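Local coordinates for protein RNA-dependent RNA Polymerase (Bombyx mori cytoplasmic polyhedrosis virus, PDB 6TZ0) that catalyses RNA-templated RNA synthesis inside a double-stranded RNA virus, making plus strands in transcription and complementary minus strands in genome replication, at residues Asp515-Gln519 with Ile675-Gly679; Lys668-Leu672 with Asp692-His696; Pro833-Met839 with Tyr900-Leu906; Leu906-Leu911 with Lys1005-Ile1011. Residue numbers count along the deposited sequence, not the author numbering.

Contact 1: residues Asp515-Gln519 with Ile675-Gly679; sequences DNAAQ and IKILG
An irregular loop can shadow the margin of a sheet without becoming a strand of it. Here 515-519 runs parallel to strand end 675-677 and the L678 that follows, in the register N516-K676 (CA-CA 4.8 Å), A517-I677 (4.7 Å) and A518-L678 (5.6 Å). The carbonyl O of D515 accepts a hydrogen bond from K676 NZ (NZ to D515 O 2.6 Å); the lysine's m, m, t, t rotamer folds its tail back to the loop. N516 (phi/psi -111/38) brings its CA to 3.3 Å from I675 O in a CA-H...O contact, and its CB lies 3.6 Å from I675 CG1. A517 is extended (-136/161): its CA approaches I677 O at 3.4 Å, while its O takes a weak second bond from K676 NZ at 3.4 Å. A518 N then donates to I677 O (3.2 Å, 138° at hydrogen), the one backbone-to-backbone hydrogen bond of the pair. Its CB lies 4.1 Å from CD1 of L678, a methyl that also meets Q519 CG at 3.6 Å. G679, at phi/psi 89/111, opens the Gly-Asp-Asp turn of polymerase motif C, whose D680 and D681 are Mg(2+) ligands, though no metal is bound to this chain in the model. Strand 672-677 is an edge strand of the four-stranded palm sheet; K676 bonds through its backbone to M683 of strand 682-687, whereas I675 and I677 rest on helix 644-665.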
loop_
_atom_site.group_PDB
_atom_site.type_symbol
_atom_site.label_atom_id
_atom_site.label_comp_id
_atom_site.label_asym_id
_atom_site.label_seq_id
_atom_site.Cartn_x
_atom_site.Cartn_y
_atom_site.Cartn_z
ATOM N N ASP A 515 -1.305 -23.333 5.230
ATOM C CA ASP A 515 0.019 -23.207 4.640
ATOM C C ASP A 515 -0.053 -22.748 3.190
ATOM O O ASP A 515 0.878 -22.996 2.423
ATOM C CB ASP A 515 0.778 -24.529 4.737
ATOM C CG ASP A 515 0.002 -25.697 4.146
ATOM O OD1 ASP A 515 -1.196 -25.538 3.824
ATOM O OD2 ASP A 515 0.598 -26.781 3.987
ATOM N N ASN A 516 -1.140 -22.098 2.791
ATOM C CA ASN A 516 -1.326 -21.720 1.399
ATOM C C ASN A 516 -1.257 -20.211 1.182
ATOM O O ASN A 516 -2.001 -19.657 0.372
ATOM C CB ASN A 516 -2.624 -22.318 0.855
ATOM C CG ASN A 516 -3.833 -21.972 1.673
ATOM O OD1 ASN A 516 -3.771 -21.159 2.582
ATOM N ND2 ASN A 516 -4.951 -22.621 1.366
ATOM N N ALA A 517 -0.364 -19.544 1.906
ATOM C CA ALA A 517 -0.015 -18.156 1.663
ATOM C C ALA A 517 1.497 -18.033 1.738
ATOM O O ALA A 517 2.177 -18.881 2.316
ATOM C CB ALA A 517 -0.681 -17.214 2.663
ATOM N N ALA A 518 2.023 -16.954 1.160
ATOM C CA ALA A 518 3.461 -16.808 0.970
ATOM C C ALA A 518 4.070 -15.713 1.843
ATOM O O ALA A 518 5.214 -15.314 1.607
ATOM C CB ALA A 518 3.767 -16.547 -0.504
ATOM N N GLN A 519 3.341 -15.226 2.855
ATOM C CA GLN A 519 3.857 -14.154 3.705
ATOM C C GLN A 519 5.023 -14.583 4.582
ATOM O O GLN A 519 5.828 -13.735 4.976
ATOM C CB GLN A 519 2.768 -13.594 4.621
ATOM C CG GLN A 519 1.750 -12.717 3.953
ATOM C CD GLN A 519 0.798 -12.092 4.939
ATOM O OE1 GLN A 519 0.841 -12.386 6.132
ATOM N NE2 GLN A 519 -0.058 -11.201 4.451
ATOM N N ILE A 675 -0.630 -24.886 -2.976
ATOM C CA ILE A 675 -0.808 -23.590 -3.614
ATOM C C ILE A 675 -0.153 -22.541 -2.729
ATOM O O ILE A 675 -0.096 -22.687 -1.506
ATOM C CB ILE A 675 -2.290 -23.224 -3.890
ATOM C CG1 ILE A 675 -3.113 -23.211 -2.613
ATOM C CG2 ILE A 675 -2.912 -24.159 -4.896
ATOM C CD1 ILE A 675 -4.458 -22.564 -2.771
ATOM N N LYS A 676 0.385 -21.497 -3.359
ATOM C CA LYS A 676 0.934 -20.345 -2.653
ATOM C C LYS A 676 0.369 -19.073 -3.265
ATOM O O LYS A 676 0.392 -18.909 -4.487
ATOM C CB LYS A 676 2.460 -20.327 -2.700
ATOM C CG LYS A 676 3.107 -21.426 -1.900
ATOM C CD LYS A 676 2.854 -21.216 -0.423
ATOM C CE LYS A 676 3.531 -22.280 0.412
ATOM N NZ LYS A 676 3.254 -22.107 1.859
ATOM N N ILE A 677 -0.170 -18.194 -2.420
ATOM C CA ILE A 677 -0.877 -16.995 -2.858
ATOM C C ILE A 677 -0.378 -15.802 -2.050
ATOM O O ILE A 677 -0.197 -15.905 -0.833
ATOM C CB ILE A 677 -2.411 -17.166 -2.716
ATOM C CG1 ILE A 677 -2.919 -18.252 -3.655
ATOM C CG2 ILE A 677 -3.161 -15.897 -3.050
ATOM C CD1 ILE A 677 -4.310 -18.674 -3.385
ATOM N N LEU A 678 -0.125 -14.673 -2.729
ATOM C CA LEU A 678 0.169 -13.423 -2.035
ATOM C C LEU A 678 -0.655 -12.264 -2.610
ATOM O O LEU A 678 -0.266 -11.101 -2.496
ATOM C CB LEU A 678 1.676 -13.132 -2.078
ATOM C CG LEU A 678 2.270 -12.233 -0.985
ATOM C CD1 LEU A 678 2.032 -12.894 0.329
ATOM C CD2 LEU A 678 3.738 -11.977 -1.166
ATOM N N GLY A 679 -1.794 -12.552 -3.227
ATOM C CA GLY A 679 -2.631 -11.499 -3.763
ATOM C C GLY A 679 -2.197 -11.222 -5.181
ATOM O O GLY A 679 -1.076 -10.752 -5.391
#

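Contact 2: residues Lys668-Leu672 with Asp692-His696; sequences KNSCL and DTHDH
A histidine and a cysteine carry most of this joint between a strand's approach and a helix. H696, on the helical segment 692-696 (its N bonded to D692 O at 3.0 Å), has chi1 t and swings its ring toward 668-672, a mostly extended chain that kinks at C671 (phi/psi -111/9). C671 N gives a weak hydrogen bond to H696 ND1 at 3.4 Å, 160° at the hydrogen. L672 CB and S670 CB approach H696 CE1 at 3.5 and 3.9 Å. The C671 side chain (chi1 p) points at the helix: SG sits at the edge of the H696 ring, 4.6 Å from its centroid, and touches T693 CA at 3.6 Å and T693 CG2 at 3.7 Å. The nearest CA pairs are C671-T693 (6.2 Å) and S670-H696 (7.0 Å). Towards the surface N669 ND2 lies 3.6 Å from D692 OD2. The H696 ring also meets F686 of strand 682-687. Strand, hairpin turn, strand and then a helix returning to the first strand's start is the motif C hairpin and following helix of the polymerase palm.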
loop_
_atom_site.group_PDB
_atom_site.type_symbol
_atom_site.label_atom_id
_atom_site.label_comp_id
_atom_site.label_asym_id
_atom_site.label_seq_id
_atom_site.Cartn_x
_atom_site.Cartn_y
_atom_site.Cartn_z
ATOM N N LYS A 668 -14.954 -36.542 -8.164
ATOM C CA LYS A 668 -13.705 -36.409 -8.891
ATOM C C LYS A 668 -12.557 -36.239 -7.912
ATOM O O LYS A 668 -12.712 -35.635 -6.850
ATOM C CB LYS A 668 -13.759 -35.218 -9.843
ATOM C CG LYS A 668 -14.789 -35.379 -10.921
ATOM C CD LYS A 668 -14.873 -34.162 -11.804
ATOM C CE LYS A 668 -15.964 -34.334 -12.840
ATOM N NZ LYS A 668 -16.085 -33.144 -13.716
ATOM N N ASN A 669 -11.398 -36.763 -8.282
ATOM C CA ASN A 669 -10.254 -36.698 -7.394
ATOM C C ASN A 669 -9.637 -35.304 -7.404
ATOM O O ASN A 669 -9.982 -34.441 -8.212
ATOM C CB ASN A 669 -9.221 -37.755 -7.773
ATOM C CG ASN A 669 -8.760 -37.646 -9.216
ATOM O OD1 ASN A 669 -9.261 -36.832 -9.990
ATOM N ND2 ASN A 669 -7.771 -38.444 -9.573
ATOM N N SER A 670 -8.699 -35.089 -6.497
ATOM C CA SER A 670 -7.853 -33.914 -6.520
ATOM C C SER A 670 -6.418 -34.371 -6.698
ATOM O O SER A 670 -5.982 -35.342 -6.076
ATOM C CB SER A 670 -7.973 -33.095 -5.243
ATOM O OG SER A 670 -7.362 -33.747 -4.153
ATOM N N CYS A 671 -5.694 -33.682 -7.567
ATOM C CA CYS A 671 -4.272 -33.919 -7.743
ATOM C C CYS A 671 -3.444 -32.751 -7.231
ATOM O O CYS A 671 -2.225 -32.734 -7.418
ATOM C CB CYS A 671 -3.977 -34.198 -9.214
ATOM S SG CYS A 671 -4.442 -32.843 -10.255
ATOM N N LEU A 672 -4.080 -31.799 -6.559
ATOM C CA LEU A 672 -3.437 -30.568 -6.124
ATOM C C LEU A 672 -2.581 -30.844 -4.898
ATOM O O LEU A 672 -3.076 -31.364 -3.894
ATOM C CB LEU A 672 -4.502 -29.517 -5.822
ATOM C CG LEU A 672 -4.166 -28.044 -5.590
ATOM C CD1 LEU A 672 -5.312 -27.220 -6.099
ATOM C CD2 LEU A 672 -3.964 -27.735 -4.132
ATOM N N ASP A 692 -5.692 -36.162 -15.353
ATOM C CA ASP A 692 -6.243 -35.645 -14.110
ATOM C C ASP A 692 -5.744 -34.239 -13.815
ATOM O O ASP A 692 -6.523 -33.383 -13.377
ATOM C CB ASP A 692 -5.881 -36.573 -12.958
ATOM C CG ASP A 692 -6.504 -37.941 -13.097
ATOM O OD1 ASP A 692 -7.574 -38.048 -13.726
ATOM O OD2 ASP A 692 -5.918 -38.911 -12.576
ATOM N N THR A 693 -4.454 -33.987 -14.060
ATOM C CA THR A 693 -3.898 -32.659 -13.833
ATOM C C THR A 693 -4.478 -31.639 -14.799
ATOM O O THR A 693 -4.776 -30.505 -14.399
ATOM C CB THR A 693 -2.374 -32.694 -13.929
ATOM O OG1 THR A 693 -1.979 -33.283 -15.170
ATOM C CG2 THR A 693 -1.771 -33.467 -12.781
ATOM N N HIS A 694 -4.692 -32.031 -16.059
ATOM C CA HIS A 694 -5.311 -31.114 -17.008
ATOM C C HIS A 694 -6.766 -30.836 -16.647
ATOM O O HIS A 694 -7.214 -29.689 -16.737
ATOM C CB HIS A 694 -5.188 -31.666 -18.425
ATOM C CG HIS A 694 -5.778 -30.777 -19.476
ATOM N ND1 HIS A 694 -5.221 -29.566 -19.825
ATOM C CD2 HIS A 694 -6.862 -30.935 -20.271
ATOM C CE1 HIS A 694 -5.945 -29.009 -20.779
ATOM N NE2 HIS A 694 -6.945 -29.821 -21.069
ATOM N N ASP A 695 -7.500 -31.861 -16.195
ATOM C CA ASP A 695 -8.892 -31.672 -15.784
ATOM C C ASP A 695 -8.996 -30.732 -14.588
ATOM O O ASP A 695 -9.826 -29.811 -14.580
ATOM C CB ASP A 695 -9.513 -33.031 -15.458
ATOM C CG ASP A 695 -11.029 -32.981 -15.320
ATOM O OD1 ASP A 695 -11.645 -31.915 -15.528
ATOM O OD2 ASP A 695 -11.617 -34.027 -14.982
ATOM N N HIS A 696 -8.117 -30.905 -13.604
ATOM C CA HIS A 696 -8.202 -30.106 -12.390
ATOM C C HIS A 696 -7.753 -28.668 -12.641
ATOM O O HIS A 696 -8.343 -27.723 -12.096
ATOM C CB HIS A 696 -7.377 -30.789 -11.301
ATOM C CG HIS A 696 -7.642 -30.286 -9.920
ATOM N ND1 HIS A 696 -6.943 -30.744 -8.827
ATOM C CD2 HIS A 696 -8.505 -29.360 -9.450
ATOM C CE1 HIS A 696 -7.376 -30.135 -7.742
ATOM N NE2 HIS A 696 -8.321 -29.285 -8.093
#

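Contact 3: residues Pro833-Met839 with Tyr900-Leu906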
loop_
_atom_site.group_PDB
_atom_site.type_symbol
_atom_site.label_atom_id
_atom_site.label_comp_id
_atom_site.label_asym_id
_atom_site.label_seq_id
_atom_site.Cartn_x
_atom_site.Cartn_y
_atom_site.Cartn_z
ATOM N N PRO A 833 39.455 11.496 -2.390
ATOM C CA PRO A 833 40.344 10.534 -3.045
ATOM C C PRO A 833 39.654 9.197 -3.250
ATOM O O PRO A 833 38.617 8.901 -2.655
ATOM C CB PRO A 833 41.515 10.409 -2.067
ATOM C CG PRO A 833 40.931 10.747 -0.750
ATOM C CD PRO A 833 39.906 11.803 -1.020
ATOM N N LEU A 834 40.257 8.372 -4.113
ATOM C CA LEU A 834 39.680 7.063 -4.389
ATOM C C LEU A 834 39.845 6.091 -3.232
ATOM O O LEU A 834 39.174 5.057 -3.216
ATOM C CB LEU A 834 40.289 6.439 -5.643
ATOM C CG LEU A 834 39.958 7.046 -6.993
ATOM C CD1 LEU A 834 40.626 6.231 -8.065
ATOM C CD2 LEU A 834 38.474 7.064 -7.185
ATOM N N ALA A 835 40.712 6.393 -2.264
ATOM C CA ALA A 835 40.846 5.527 -1.102
ATOM C C ALA A 835 39.641 5.604 -0.178
ATOM O O ALA A 835 39.472 4.722 0.664
ATOM C CB ALA A 835 42.114 5.874 -0.327
ATOM N N TRP A 836 38.796 6.627 -0.328
ATOM C CA TRP A 836 37.585 6.738 0.477
ATOM C C TRP A 836 36.570 5.657 0.127
ATOM O O TRP A 836 35.719 5.317 0.956
ATOM C CB TRP A 836 36.965 8.121 0.283
ATOM C CG TRP A 836 35.775 8.358 1.130
ATOM C CD1 TRP A 836 35.757 8.675 2.452
ATOM C CD2 TRP A 836 34.414 8.190 0.738
ATOM N NE1 TRP A 836 34.464 8.772 2.896
ATOM C CE2 TRP A 836 33.620 8.468 1.862
ATOM C CE3 TRP A 836 33.789 7.836 -0.459
ATOM C CZ2 TRP A 836 32.233 8.416 1.823
ATOM C CZ3 TRP A 836 32.419 7.789 -0.498
ATOM C CH2 TRP A 836 31.653 8.077 0.634
ATOM N N LEU A 837 36.650 5.095 -1.082
ATOM C CA LEU A 837 35.728 4.046 -1.501
ATOM C C LEU A 837 35.886 2.758 -0.707
ATOM O O LEU A 837 34.961 1.946 -0.683
ATOM C CB LEU A 837 35.919 3.735 -2.985
ATOM C CG LEU A 837 35.487 4.786 -3.998
ATOM C CD1 LEU A 837 35.922 4.386 -5.393
ATOM C CD2 LEU A 837 33.992 4.941 -3.947
ATOM N N PHE A 838 37.016 2.549 -0.041
ATOM C CA PHE A 838 37.317 1.242 0.517
ATOM C C PHE A 838 37.440 1.275 2.032
ATOM O O PHE A 838 38.103 0.413 2.611
ATOM C CB PHE A 838 38.602 0.712 -0.112
ATOM C CG PHE A 838 38.628 0.840 -1.604
ATOM C CD1 PHE A 838 37.843 0.032 -2.401
ATOM C CD2 PHE A 838 39.455 1.765 -2.210
ATOM C CE1 PHE A 838 37.872 0.159 -3.777
ATOM C CE2 PHE A 838 39.493 1.888 -3.583
ATOM C CZ PHE A 838 38.703 1.081 -4.365
ATOM N N MET A 839 36.808 2.234 2.687
ATOM C CA MET A 839 37.086 2.500 4.084
ATOM C C MET A 839 35.911 2.177 4.992
ATOM O O MET A 839 34.762 2.123 4.544
ATOM C CB MET A 839 37.501 3.967 4.258
ATOM C CG MET A 839 38.934 4.241 3.841
ATOM S SD MET A 839 40.143 3.481 4.951
ATOM C CE MET A 839 40.671 2.020 4.056
ATOM N N TYR A 900 49.301 6.218 -0.993
ATOM C CA TYR A 900 48.045 5.837 -1.623
ATOM C C TYR A 900 46.897 6.768 -1.264
ATOM O O TYR A 900 45.847 6.704 -1.906
ATOM C CB TYR A 900 47.639 4.414 -1.242
ATOM C CG TYR A 900 48.404 3.296 -1.901
ATOM C CD1 TYR A 900 48.144 2.936 -3.211
ATOM C CD2 TYR A 900 49.339 2.559 -1.192
ATOM C CE1 TYR A 900 48.826 1.900 -3.811
ATOM C CE2 TYR A 900 50.024 1.521 -1.785
ATOM C CZ TYR A 900 49.763 1.195 -3.088
ATOM O OH TYR A 900 50.449 0.162 -3.671
ATOM N N GLY A 901 47.053 7.604 -0.247
ATOM C CA GLY A 901 46.013 8.551 0.094
ATOM C C GLY A 901 44.935 8.020 1.005
ATOM O O GLY A 901 43.815 8.537 0.988
ATOM N N PHE A 902 45.235 6.990 1.798
ATOM C CA PHE A 902 44.275 6.507 2.784
ATOM C C PHE A 902 44.118 7.483 3.939
ATOM O O PHE A 902 43.038 7.577 4.533
ATOM C CB PHE A 902 44.705 5.144 3.324
ATOM C CG PHE A 902 44.537 4.013 2.352
ATOM C CD1 PHE A 902 43.302 3.433 2.165
ATOM C CD2 PHE A 902 45.614 3.513 1.647
ATOM C CE1 PHE A 902 43.135 2.385 1.289
ATOM C CE2 PHE A 902 45.453 2.457 0.772
ATOM C CZ PHE A 902 44.212 1.898 0.593
ATOM N N THR A 903 45.184 8.217 4.263
ATOM C CA THR A 903 45.157 9.103 5.416
ATOM C C THR A 903 44.301 10.337 5.170
ATOM O O THR A 903 43.700 10.860 6.111
ATOM C CB THR A 903 46.585 9.478 5.814
ATOM O OG1 THR A 903 46.559 10.367 6.936
ATOM C CG2 THR A 903 47.326 10.112 4.669
ATOM N N GLY A 904 44.183 10.781 3.916
ATOM C CA GLY A 904 43.248 11.848 3.609
ATOM C C GLY A 904 41.807 11.398 3.742
ATOM O O GLY A 904 40.957 12.148 4.226
ATOM N N ALA A 905 41.524 10.154 3.349
ATOM C CA ALA A 905 40.181 9.607 3.504
ATOM C C ALA A 905 39.821 9.426 4.972
ATOM O O ALA A 905 38.690 9.714 5.382
ATOM C CB ALA A 905 40.078 8.278 2.765
ATOM N N LEU A 906 40.780 8.976 5.784
ATOM C CA LEU A 906 40.509 8.798 7.205
ATOM C C LEU A 906 40.414 10.131 7.933
ATOM O O LEU A 906 39.598 10.273 8.848
ATOM C CB LEU A 906 41.573 7.900 7.825
ATOM C CG LEU A 906 41.442 6.466 7.306
ATOM C CD1 LEU A 906 42.594 5.602 7.758
ATOM C CD2 LEU A 906 40.121 5.870 7.756
#
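One glycine, G901, both closes a helix and precedes the next. With phi at 86° it is the C-prime residue of a Schellman motif ending helix 894-899 (F902 N to L897 O, G901 N to H898 O), and it also occupies the N-cap position of helix 902-911; a CB there would jam against the carbonyl oxygen of Y900. Its own O lies 3.4 Å from A835 CB and 4.0 Å from P833 CG. The opposing chain, which follows strand 827-831, makes a 3-10 turn over 834-837 (W836 N to P833 O 3.3 Å) and meets the first turn of a helix of the C-terminal region. The alanines A835 and A905 let the backbones close in: CA atoms are 5.3 Å apart for A835-F902 and 4.9 Å for W836-A905, and A905 CB is 3.7 Å from W836 CA. A835 CB makes a CH-pi contact over the F902 face, 4.1 Å from the centroid. M839 CE lies 3.5 Å from F902 CD1 and M839 SD 3.7 Å from L906 CD2. Beyond this apolar seam F850 meets F902 edge-to-face, and L834 inserts between helices 20-35 and 774-786.

Contact 4: residues Leu906-Leu911 with Lys1005-Ile1011; sequences LLLIDL and KTRDYKI
One aromatic side chain can be the centrepiece where an irregular loop meets a helix. Both segments belong to the C-terminal region: helical 906-911, with D910 N bonded to L906 O at 2.9 Å, and the loop 1005-1011 after helix 996-1004, which passes in the opposite sense, starting near L911 and finishing near L906. K1005 lays its CG 3.9 Å from L911 CD2, and its NZ stops 4.2 Å from D910 OD2, too far for a salt bridge. The carbonyl O of K1005 is 3.6 Å from L907 CD1, as T1006 CG2 is at 3.7 Å. The chain then loops away through R1007 and D1008 and returns at Y1009, whose left-handed backbone (phi/psi 58/70) and chi1 t send the ring to the helix. L907 covers one ring face: CD1 is 3.8 Å from the centroid in a CH-pi contact, and CB 3.6 Å from CE2. Y1009 OH lies 3.2 Å from L906 O and 3.5 Å from D910 OD2. I1011 finishes with CG2 3.7 Å from L906 CD1. L911 also rests on helix 996-1004, while I1011 touches D894 of helix 894-899.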
loop_
_atom_site.group_PDB
_atom_site.type_symbol
_atom_site.label_atom_id
_atom_site.label_comp_id
_atom_site.label_asym_id
_atom_site.label_seq_id
_atom_site.Cartn_x
_atom_site.Cartn_y
_atom_site.Cartn_z
ATOM N N LEU A 906 40.780 8.976 5.784
ATOM C CA LEU A 906 40.509 8.798 7.205
ATOM C C LEU A 906 40.414 10.131 7.933
ATOM O O LEU A 906 39.598 10.273 8.848
ATOM C CB LEU A 906 41.573 7.900 7.825
ATOM C CG LEU A 906 41.442 6.466 7.306
ATOM C CD1 LEU A 906 42.594 5.602 7.758
ATOM C CD2 LEU A 906 40.121 5.870 7.756
ATOM N N LEU A 907 41.204 11.124 7.518
ATOM C CA LEU A 907 41.068 12.480 8.038
ATOM C C LEU A 907 39.724 13.088 7.660
ATOM O O LEU A 907 39.107 13.792 8.466
ATOM C CB LEU A 907 42.233 13.322 7.516
ATOM C CG LEU A 907 42.526 14.764 7.917
ATOM C CD1 LEU A 907 44.018 14.938 7.977
ATOM C CD2 LEU A 907 41.980 15.696 6.865
ATOM N N LEU A 908 39.246 12.801 6.449
ATOM C CA LEU A 908 37.949 13.296 6.004
ATOM C C LEU A 908 36.807 12.664 6.789
ATOM O O LEU A 908 35.878 13.364 7.206
ATOM C CB LEU A 908 37.803 13.038 4.503
ATOM C CG LEU A 908 36.554 13.443 3.726
ATOM C CD1 LEU A 908 36.967 13.926 2.363
ATOM C CD2 LEU A 908 35.653 12.236 3.556
ATOM N N ILE A 909 36.848 11.345 6.993
ATOM C CA ILE A 909 35.786 10.699 7.759
ATOM C C ILE A 909 35.906 11.021 9.249
ATOM O O ILE A 909 34.906 10.977 9.975
ATOM C CB ILE A 909 35.770 9.181 7.465
ATOM C CG1 ILE A 909 34.463 8.542 7.930
ATOM C CG2 ILE A 909 36.921 8.468 8.130
ATOM C CD1 ILE A 909 33.250 9.087 7.230
ATOM N N ASP A 910 37.094 11.418 9.714
ATOM C CA ASP A 910 37.260 11.842 11.098
ATOM C C ASP A 910 36.705 13.243 11.323
ATOM O O ASP A 910 36.057 13.498 12.344
ATOM C CB ASP A 910 38.743 11.790 11.467
ATOM C CG ASP A 910 38.989 11.854 12.963
ATOM O OD1 ASP A 910 38.018 11.867 13.749
ATOM O OD2 ASP A 910 40.173 11.903 13.357
ATOM N N LEU A 911 36.938 14.160 10.386
ATOM C CA LEU A 911 36.557 15.553 10.585
ATOM C C LEU A 911 35.102 15.848 10.253
ATOM O O LEU A 911 34.677 16.989 10.472
ATOM C CB LEU A 911 37.463 16.469 9.764
ATOM C CG LEU A 911 38.894 16.548 10.285
ATOM C CD1 LEU A 911 39.738 17.334 9.328
ATOM C CD2 LEU A 911 38.925 17.176 11.665
ATOM N N LYS A 1005 44.152 18.942 13.374
ATOM C CA LYS A 1005 44.261 17.565 12.920
ATOM C C LYS A 1005 45.053 17.404 11.629
ATOM O O LYS A 1005 45.198 16.274 11.156
ATOM C CB LYS A 1005 42.862 16.964 12.732
ATOM C CG LYS A 1005 42.032 16.885 14.001
ATOM C CD LYS A 1005 42.607 15.862 14.964
ATOM C CE LYS A 1005 41.793 15.774 16.245
ATOM N NZ LYS A 1005 40.447 15.181 16.009
ATOM N N THR A 1006 45.571 18.482 11.041
ATOM C CA THR A 1006 46.255 18.386 9.756
ATOM C C THR A 1006 47.718 18.805 9.837
ATOM O O THR A 1006 48.295 19.242 8.841
ATOM C CB THR A 1006 45.538 19.211 8.688
ATOM O OG1 THR A 1006 45.432 20.572 9.121
ATOM C CG2 THR A 1006 44.155 18.647 8.402
ATOM N N ARG A 1007 48.342 18.671 11.006
ATOM C CA ARG A 1007 49.769 18.961 11.091
ATOM C C ARG A 1007 50.599 17.771 10.623
ATOM O O ARG A 1007 51.321 17.857 9.625
ATOM C CB ARG A 1007 50.142 19.363 12.518
ATOM C CG ARG A 1007 49.564 20.698 12.936
ATOM C CD ARG A 1007 49.951 21.048 14.356
ATOM N NE ARG A 1007 51.393 21.220 14.498
ATOM C CZ ARG A 1007 52.036 22.363 14.280
ATOM N NH1 ARG A 1007 53.349 22.428 14.437
ATOM N NH2 ARG A 1007 51.365 23.443 13.904
ATOM N N ASP A 1008 50.499 16.648 11.329
ATOM C CA ASP A 1008 51.113 15.397 10.908
ATOM C C ASP A 1008 50.075 14.342 10.563
ATOM O O ASP A 1008 50.104 13.785 9.459
ATOM C CB ASP A 1008 52.046 14.861 12.003
ATOM C CG ASP A 1008 53.279 15.719 12.190
ATOM O OD1 ASP A 1008 53.713 16.363 11.213
ATOM O OD2 ASP A 1008 53.818 15.750 13.315
ATOM N N TYR A 1009 49.153 14.083 11.494
ATOM C CA TYR A 1009 48.024 13.160 11.353
ATOM C C TYR A 1009 48.503 11.741 11.030
ATOM O O TYR A 1009 48.403 11.248 9.905
ATOM C CB TYR A 1009 46.996 13.644 10.325
ATOM C CG TYR A 1009 45.706 12.860 10.411
ATOM C CD1 TYR A 1009 44.821 13.076 11.457
ATOM C CD2 TYR A 1009 45.381 11.894 9.468
ATOM C CE1 TYR A 1009 43.648 12.364 11.557
ATOM C CE2 TYR A 1009 44.212 11.171 9.565
ATOM C CZ TYR A 1009 43.349 11.413 10.612
ATOM O OH TYR A 1009 42.175 10.709 10.723
ATOM N N LYS A 1010 49.114 11.127 12.033
ATOM C CA LYS A 1010 49.210 9.678 12.018
ATOM C C LYS A 1010 47.816 9.081 12.171
ATOM O O LYS A 1010 46.937 9.655 12.820
ATOM C CB LYS A 1010 50.124 9.171 13.134
ATOM C CG LYS A 1010 51.601 9.100 12.774
ATOM C CD LYS A 1010 52.291 10.449 12.834
ATOM C CE LYS A 1010 52.441 10.920 14.266
ATOM N NZ LYS A 1010 53.215 12.185 14.361
ATOM N N ILE A 1011 47.612 7.930 11.549
ATOM C CA ILE A 1011 46.337 7.224 11.676
ATOM C C ILE A 1011 46.299 6.528 13.036
ATOM O O ILE A 1011 47.249 5.810 13.377
ATOM C CB ILE A 1011 46.167 6.225 10.540
ATOM C CG1 ILE A 1011 46.161 6.955 9.197
ATOM C CG2 ILE A 1011 44.880 5.447 10.707
ATOM C CD1 ILE A 1011 46.313 6.047 8.005
#

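The four contacts form two local pairs on opposite sides of the chain's centre. Contacts 1 and 2, with centres 20 Å apart, stand at the two ends of strand 672-677 in the palm; along the chain their segments alternate, so the motif C hairpin is tied to an earlier loop at its catalytic end and to the following helix at its other end. Contacts 3 and 4 come later in the chain, their centres just 11 Å apart. Both use helix 902-911 and share L906, and T903 OG1 of contact 3 lies 3.2 Å from Y1009 CD2 of contact 4. A contact of one pair lies 48 to 72 Å, centre to centre, from a contact of the other, and the two pairs do not touch.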